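Local structure of lovastatin nonaketide synthase mokA (Monascus pilosus, 6AD3) at residues 98-110 / 195-208. The protein catalyses the iterative nine-step formation of the polyketide of lovastatin (monacolin K) as a type I polyketide synthase, of which this chain is the condensation domain. The protein carries 1 engineered substitution. Numbering follows the deposited sequence.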
# COMPACT_ATOMS: atom_id res chain seq x y z
N PHE A 98 12.66 1.19 -0.26
CA PHE A 98 11.45 0.80 -1.02
C PHE A 98 11.28 -0.72 -1.06
O PHE A 98 10.38 -1.24 -1.73
CB PHE A 98 11.50 1.34 -2.44
CG PHE A 98 11.56 2.83 -2.53
CD1 PHE A 98 10.64 3.62 -1.88
CD2 PHE A 98 12.59 3.45 -3.20
CE1 PHE A 98 10.75 5.00 -1.88
CE2 PHE A 98 12.71 4.83 -3.21
CZ PHE A 98 11.73 5.61 -2.63
N ASN A 99 12.02 -1.42 -0.23
CA ASN A 99 11.75 -2.82 -0.01
C ASN A 99 10.38 -3.00 0.68
O ASN A 99 9.91 -2.12 1.40
CB ASN A 99 12.81 -3.46 0.90
CG ASN A 99 14.17 -3.63 0.22
OD1 ASN A 99 14.37 -3.35 -0.97
ND2 ASN A 99 15.14 -4.12 1.01
N ASN A 100 9.77 -4.17 0.44
CA ASN A 100 8.53 -4.55 1.12
C ASN A 100 8.67 -5.93 1.69
O ASN A 100 9.17 -6.86 1.01
CB ASN A 100 7.37 -4.55 0.13
CG ASN A 100 7.22 -3.26 -0.61
OD1 ASN A 100 6.57 -2.33 -0.13
ND2 ASN A 100 7.89 -3.14 -1.76
N THR A 101 8.28 -6.11 2.95
CA THR A 101 8.54 -7.35 3.66
C THR A 101 7.38 -7.70 4.59
O THR A 101 7.06 -6.95 5.50
CB THR A 101 9.86 -7.25 4.47
OG1 THR A 101 10.88 -6.61 3.70
CG2 THR A 101 10.34 -8.64 4.90
N ILE A 102 6.72 -8.83 4.31
CA ILE A 102 5.51 -9.23 5.04
C ILE A 102 5.77 -10.59 5.67
O ILE A 102 6.06 -11.56 4.96
CB ILE A 102 4.31 -9.39 4.08
CG1 ILE A 102 4.13 -8.14 3.24
CG2 ILE A 102 3.03 -9.67 4.89
CD1 ILE A 102 3.91 -6.85 4.05
N GLY A 103 5.74 -10.64 7.02
CA GLY A 103 5.99 -11.89 7.76
C GLY A 103 4.71 -12.42 8.42
O GLY A 103 3.97 -11.66 9.01
N MET A 104 4.39 -13.67 8.20
CA MET A 104 3.26 -14.28 8.82
C MET A 104 3.72 -15.39 9.78
O MET A 104 4.22 -16.44 9.34
CB MET A 104 2.30 -14.84 7.80
CG MET A 104 0.96 -15.29 8.43
SD MET A 104 -0.01 -14.02 9.35
CE MET A 104 -0.76 -13.11 8.00
N PHE A 105 3.51 -15.15 11.05
CA PHE A 105 3.74 -16.17 12.09
C PHE A 105 2.66 -17.22 11.98
O PHE A 105 1.47 -16.88 11.89
CB PHE A 105 3.71 -15.54 13.48
CG PHE A 105 4.90 -14.72 13.79
CD1 PHE A 105 6.10 -15.31 14.09
CD2 PHE A 105 4.83 -13.33 13.76
CE1 PHE A 105 7.21 -14.55 14.43
CE2 PHE A 105 5.94 -12.57 13.99
CZ PHE A 105 7.11 -13.16 14.42
N MET A 106 3.05 -18.49 11.94
CA MET A 106 2.09 -19.58 11.91
C MET A 106 2.57 -20.76 12.71
O MET A 106 3.77 -20.99 12.83
CB MET A 106 1.71 -20.02 10.48
CG MET A 106 2.84 -20.22 9.48
SD MET A 106 2.25 -20.10 7.74
CE MET A 106 2.03 -18.37 7.57
N THR A 107 1.62 -21.53 13.22
CA THR A 107 1.91 -22.60 14.14
C THR A 107 1.27 -23.88 13.64
O THR A 107 0.08 -23.92 13.42
CB THR A 107 1.39 -22.32 15.57
OG1 THR A 107 1.97 -21.12 16.08
CG2 THR A 107 1.75 -23.48 16.50
N GLY A 108 2.07 -24.91 13.40
CA GLY A 108 1.54 -26.14 12.88
C GLY A 108 2.41 -26.73 11.81
O GLY A 108 3.30 -26.06 11.26
N SER A 109 2.15 -28.00 11.48
CA SER A 109 3.04 -28.74 10.60
C SER A 109 3.04 -28.23 9.14
O SER A 109 2.01 -28.19 8.47
CB SER A 109 2.70 -30.23 10.64
OG SER A 109 3.66 -30.94 9.88
N ILE A 110 4.24 -27.91 8.65
CA ILE A 110 4.46 -27.67 7.23
C ILE A 110 5.68 -28.44 6.78
O ILE A 110 6.78 -28.22 7.27
CB ILE A 110 4.73 -26.20 6.94
CG1 ILE A 110 3.59 -25.34 7.50
CG2 ILE A 110 4.90 -25.98 5.44
CD1 ILE A 110 3.82 -23.86 7.30
N TRP A 195 11.27 -23.15 13.77
CA TRP A 195 11.90 -23.46 15.07
C TRP A 195 10.92 -24.20 15.93
O TRP A 195 9.73 -24.28 15.62
CB TRP A 195 12.34 -22.19 15.77
CG TRP A 195 11.20 -21.33 16.25
CD1 TRP A 195 10.66 -21.30 17.51
CD2 TRP A 195 10.56 -20.28 15.51
NE1 TRP A 195 9.68 -20.34 17.57
CE2 TRP A 195 9.56 -19.74 16.34
CE3 TRP A 195 10.62 -19.86 14.17
CZ2 TRP A 195 8.68 -18.73 15.92
CZ3 TRP A 195 9.73 -18.89 13.74
CH2 TRP A 195 8.80 -18.30 14.63
N GLY A 196 11.40 -24.68 17.09
CA GLY A 196 10.51 -25.22 18.11
C GLY A 196 9.66 -26.36 17.61
O GLY A 196 10.11 -27.17 16.78
N LYS A 197 8.48 -26.48 18.18
CA LYS A 197 7.51 -27.45 17.77
C LYS A 197 6.58 -26.86 16.71
O LYS A 197 5.61 -26.17 17.03
CB LYS A 197 6.69 -27.92 18.95
CG LYS A 197 5.86 -29.14 18.67
CD LYS A 197 5.27 -29.69 19.97
CE LYS A 197 3.78 -29.42 20.07
NZ LYS A 197 3.01 -30.43 19.30
N ASP A 198 6.96 -27.07 15.45
CA ASP A 198 6.16 -26.61 14.30
C ASP A 198 5.83 -25.13 14.42
O ASP A 198 4.78 -24.71 13.98
CB ASP A 198 4.87 -27.43 14.13
CG ASP A 198 5.13 -28.89 13.82
OD1 ASP A 198 5.97 -29.21 12.96
OD2 ASP A 198 4.52 -29.71 14.47
N GLU A 199 6.79 -24.32 14.85
CA GLU A 199 6.62 -22.88 14.71
C GLU A 199 7.27 -22.37 13.42
O GLU A 199 8.34 -22.87 12.98
CB GLU A 199 7.17 -22.10 15.91
CG GLU A 199 6.49 -22.39 17.23
CD GLU A 199 5.11 -21.82 17.36
OE1 GLU A 199 4.57 -21.19 16.40
OE2 GLU A 199 4.51 -22.05 18.41
N HIS A 200 6.65 -21.32 12.85
CA HIS A 200 7.11 -20.71 11.61
C HIS A 200 6.98 -19.22 11.63
O HIS A 200 6.02 -18.69 12.20
CB HIS A 200 6.24 -21.21 10.45
CG HIS A 200 6.33 -22.67 10.25
ND1 HIS A 200 7.30 -23.25 9.46
CD2 HIS A 200 5.62 -23.69 10.78
CE1 HIS A 200 7.18 -24.57 9.53
NE2 HIS A 200 6.19 -24.86 10.35
N LEU A 201 7.82 -18.57 10.83
CA LEU A 201 7.58 -17.22 10.30
C LEU A 201 7.83 -17.24 8.78
O LEU A 201 8.94 -17.45 8.32
CB LEU A 201 8.49 -16.21 11.00
CG LEU A 201 8.44 -14.78 10.46
CD1 LEU A 201 7.05 -14.22 10.66
CD2 LEU A 201 9.49 -13.92 11.14
N PHE A 202 6.74 -17.22 8.04
CA PHE A 202 6.80 -17.31 6.59
C PHE A 202 6.79 -15.91 6.02
O PHE A 202 5.89 -15.13 6.34
CB PHE A 202 5.59 -18.07 6.07
CG PHE A 202 5.49 -18.10 4.57
CD1 PHE A 202 6.58 -18.45 3.82
CD2 PHE A 202 4.34 -17.73 3.94
CE1 PHE A 202 6.53 -18.43 2.44
CE2 PHE A 202 4.26 -17.74 2.55
CZ PHE A 202 5.39 -17.98 1.81
N VAL A 203 7.85 -15.56 5.31
CA VAL A 203 8.06 -14.21 4.86
C VAL A 203 7.99 -14.16 3.33
O VAL A 203 8.71 -14.90 2.63
CB VAL A 203 9.43 -13.65 5.34
CG1 VAL A 203 9.63 -12.18 4.91
CG2 VAL A 203 9.58 -13.78 6.85
N VAL A 204 7.19 -13.22 2.84
CA VAL A 204 7.18 -12.80 1.49
C VAL A 204 7.73 -11.37 1.40
O VAL A 204 7.18 -10.43 1.97
CB VAL A 204 5.74 -12.83 0.89
CG1 VAL A 204 5.75 -12.23 -0.50
CG2 VAL A 204 5.17 -14.23 0.90
N ALA A 205 8.88 -11.24 0.73
CA ALA A 205 9.49 -9.97 0.56
C ALA A 205 9.62 -9.69 -0.93
O ALA A 205 9.89 -10.58 -1.72
CB ALA A 205 10.83 -9.93 1.22
N TYR A 206 9.40 -8.45 -1.31
CA TYR A 206 9.34 -8.07 -2.71
C TYR A 206 9.85 -6.68 -2.97
O TYR A 206 9.59 -5.73 -2.22
CB TYR A 206 7.93 -8.22 -3.29
CG TYR A 206 6.85 -7.45 -2.56
CD1 TYR A 206 6.23 -7.99 -1.44
CD2 TYR A 206 6.34 -6.25 -3.08
CE1 TYR A 206 5.19 -7.31 -0.81
CE2 TYR A 206 5.29 -5.59 -2.48
CZ TYR A 206 4.74 -6.10 -1.34
OH TYR A 206 3.71 -5.44 -0.74
N HIS A 207 10.61 -6.58 -4.06
CA HIS A 207 10.85 -5.31 -4.70
C HIS A 207 9.52 -4.73 -5.14
O HIS A 207 8.60 -5.46 -5.51
CB HIS A 207 11.80 -5.45 -5.88
CG HIS A 207 12.24 -4.15 -6.45
ND1 HIS A 207 13.42 -3.51 -6.09
CD2 HIS A 207 11.66 -3.36 -7.37
CE1 HIS A 207 13.51 -2.38 -6.73
NE2 HIS A 207 12.45 -2.24 -7.50
N ARG A 208 9.44 -3.40 -5.10
CA ARG A 208 8.23 -2.67 -5.51
C ARG A 208 7.70 -3.13 -6.87
O ARG A 208 6.50 -3.18 -7.06
CB ARG A 208 8.53 -1.19 -5.55
CG ARG A 208 7.45 -0.28 -6.16
CD ARG A 208 6.29 -0.06 -5.24
NE ARG A 208 5.43 -1.23 -5.11
CZ ARG A 208 4.42 -1.33 -4.26
NH1 ARG A 208 4.14 -0.35 -3.44
NH2 ARG A 208 3.67 -2.42 -4.22
O HOH W 1 11.50 -1.59 -4.18
O HOH W 2 6.41 -27.80 10.64
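Y206 carries its ring in the crowded position between backbone N and carbonyl carbon (chi1 56°), which puts the ring beneath N100 CB in a CH-pi contact, 3.4 Å from CB to the ring centroid; N100 turns its amide alongside its own backbone N (chi1 -54°), and from there ND2 reaches Y206 O. Strands 100-107 and 199-206 here run antiparallel as inner neighbours in a five-stranded mixed sheet of the condensation domain. The amide is nearly parallel to the ring, the planes 14° apart, beside its CE2-CD2 rim, and N100 ND2 bonds Y206 O at 3.1 Å, with the oxygen close to the amide plane. That oxygen also accepts from N100 N on the opposite face of its carbonyl plane. Asparagine suits this place because its short amide can supplement the backbone bond, while N100 OD1 accepts from E462 N.

On the face turned to helix 165-176, F105 and L201 form a non-hydrogen-bonded pair. L201 CD1 sits over the middle of the F105 ring, 3.6 Å from its centroid, one methyl of the branched leucine resting on the flat ring; W195 CH2 meets the ring's edge. G103, without a side chain, lets L201 CD1 close on its backbone, 3.7 Å from G103 C.

Toward the far end, T107 OG1 donates to E199 OE1 at 2.6 Å, on the syn side of the carboxylate, and G108 N meets D198 O nearly straight. The H200 ring takes I110 CD1 over one face, 3.9 Å from its centroid, and H200 ND1 is hydrogen-bonded to D192 OD1. Histidine suits this place by using its second nitrogen too: in the plane of the ring, a water accepts from I110 N, donates to D198 OD1 and hydrogen-bonds H200 NE2 at 3.0 Å.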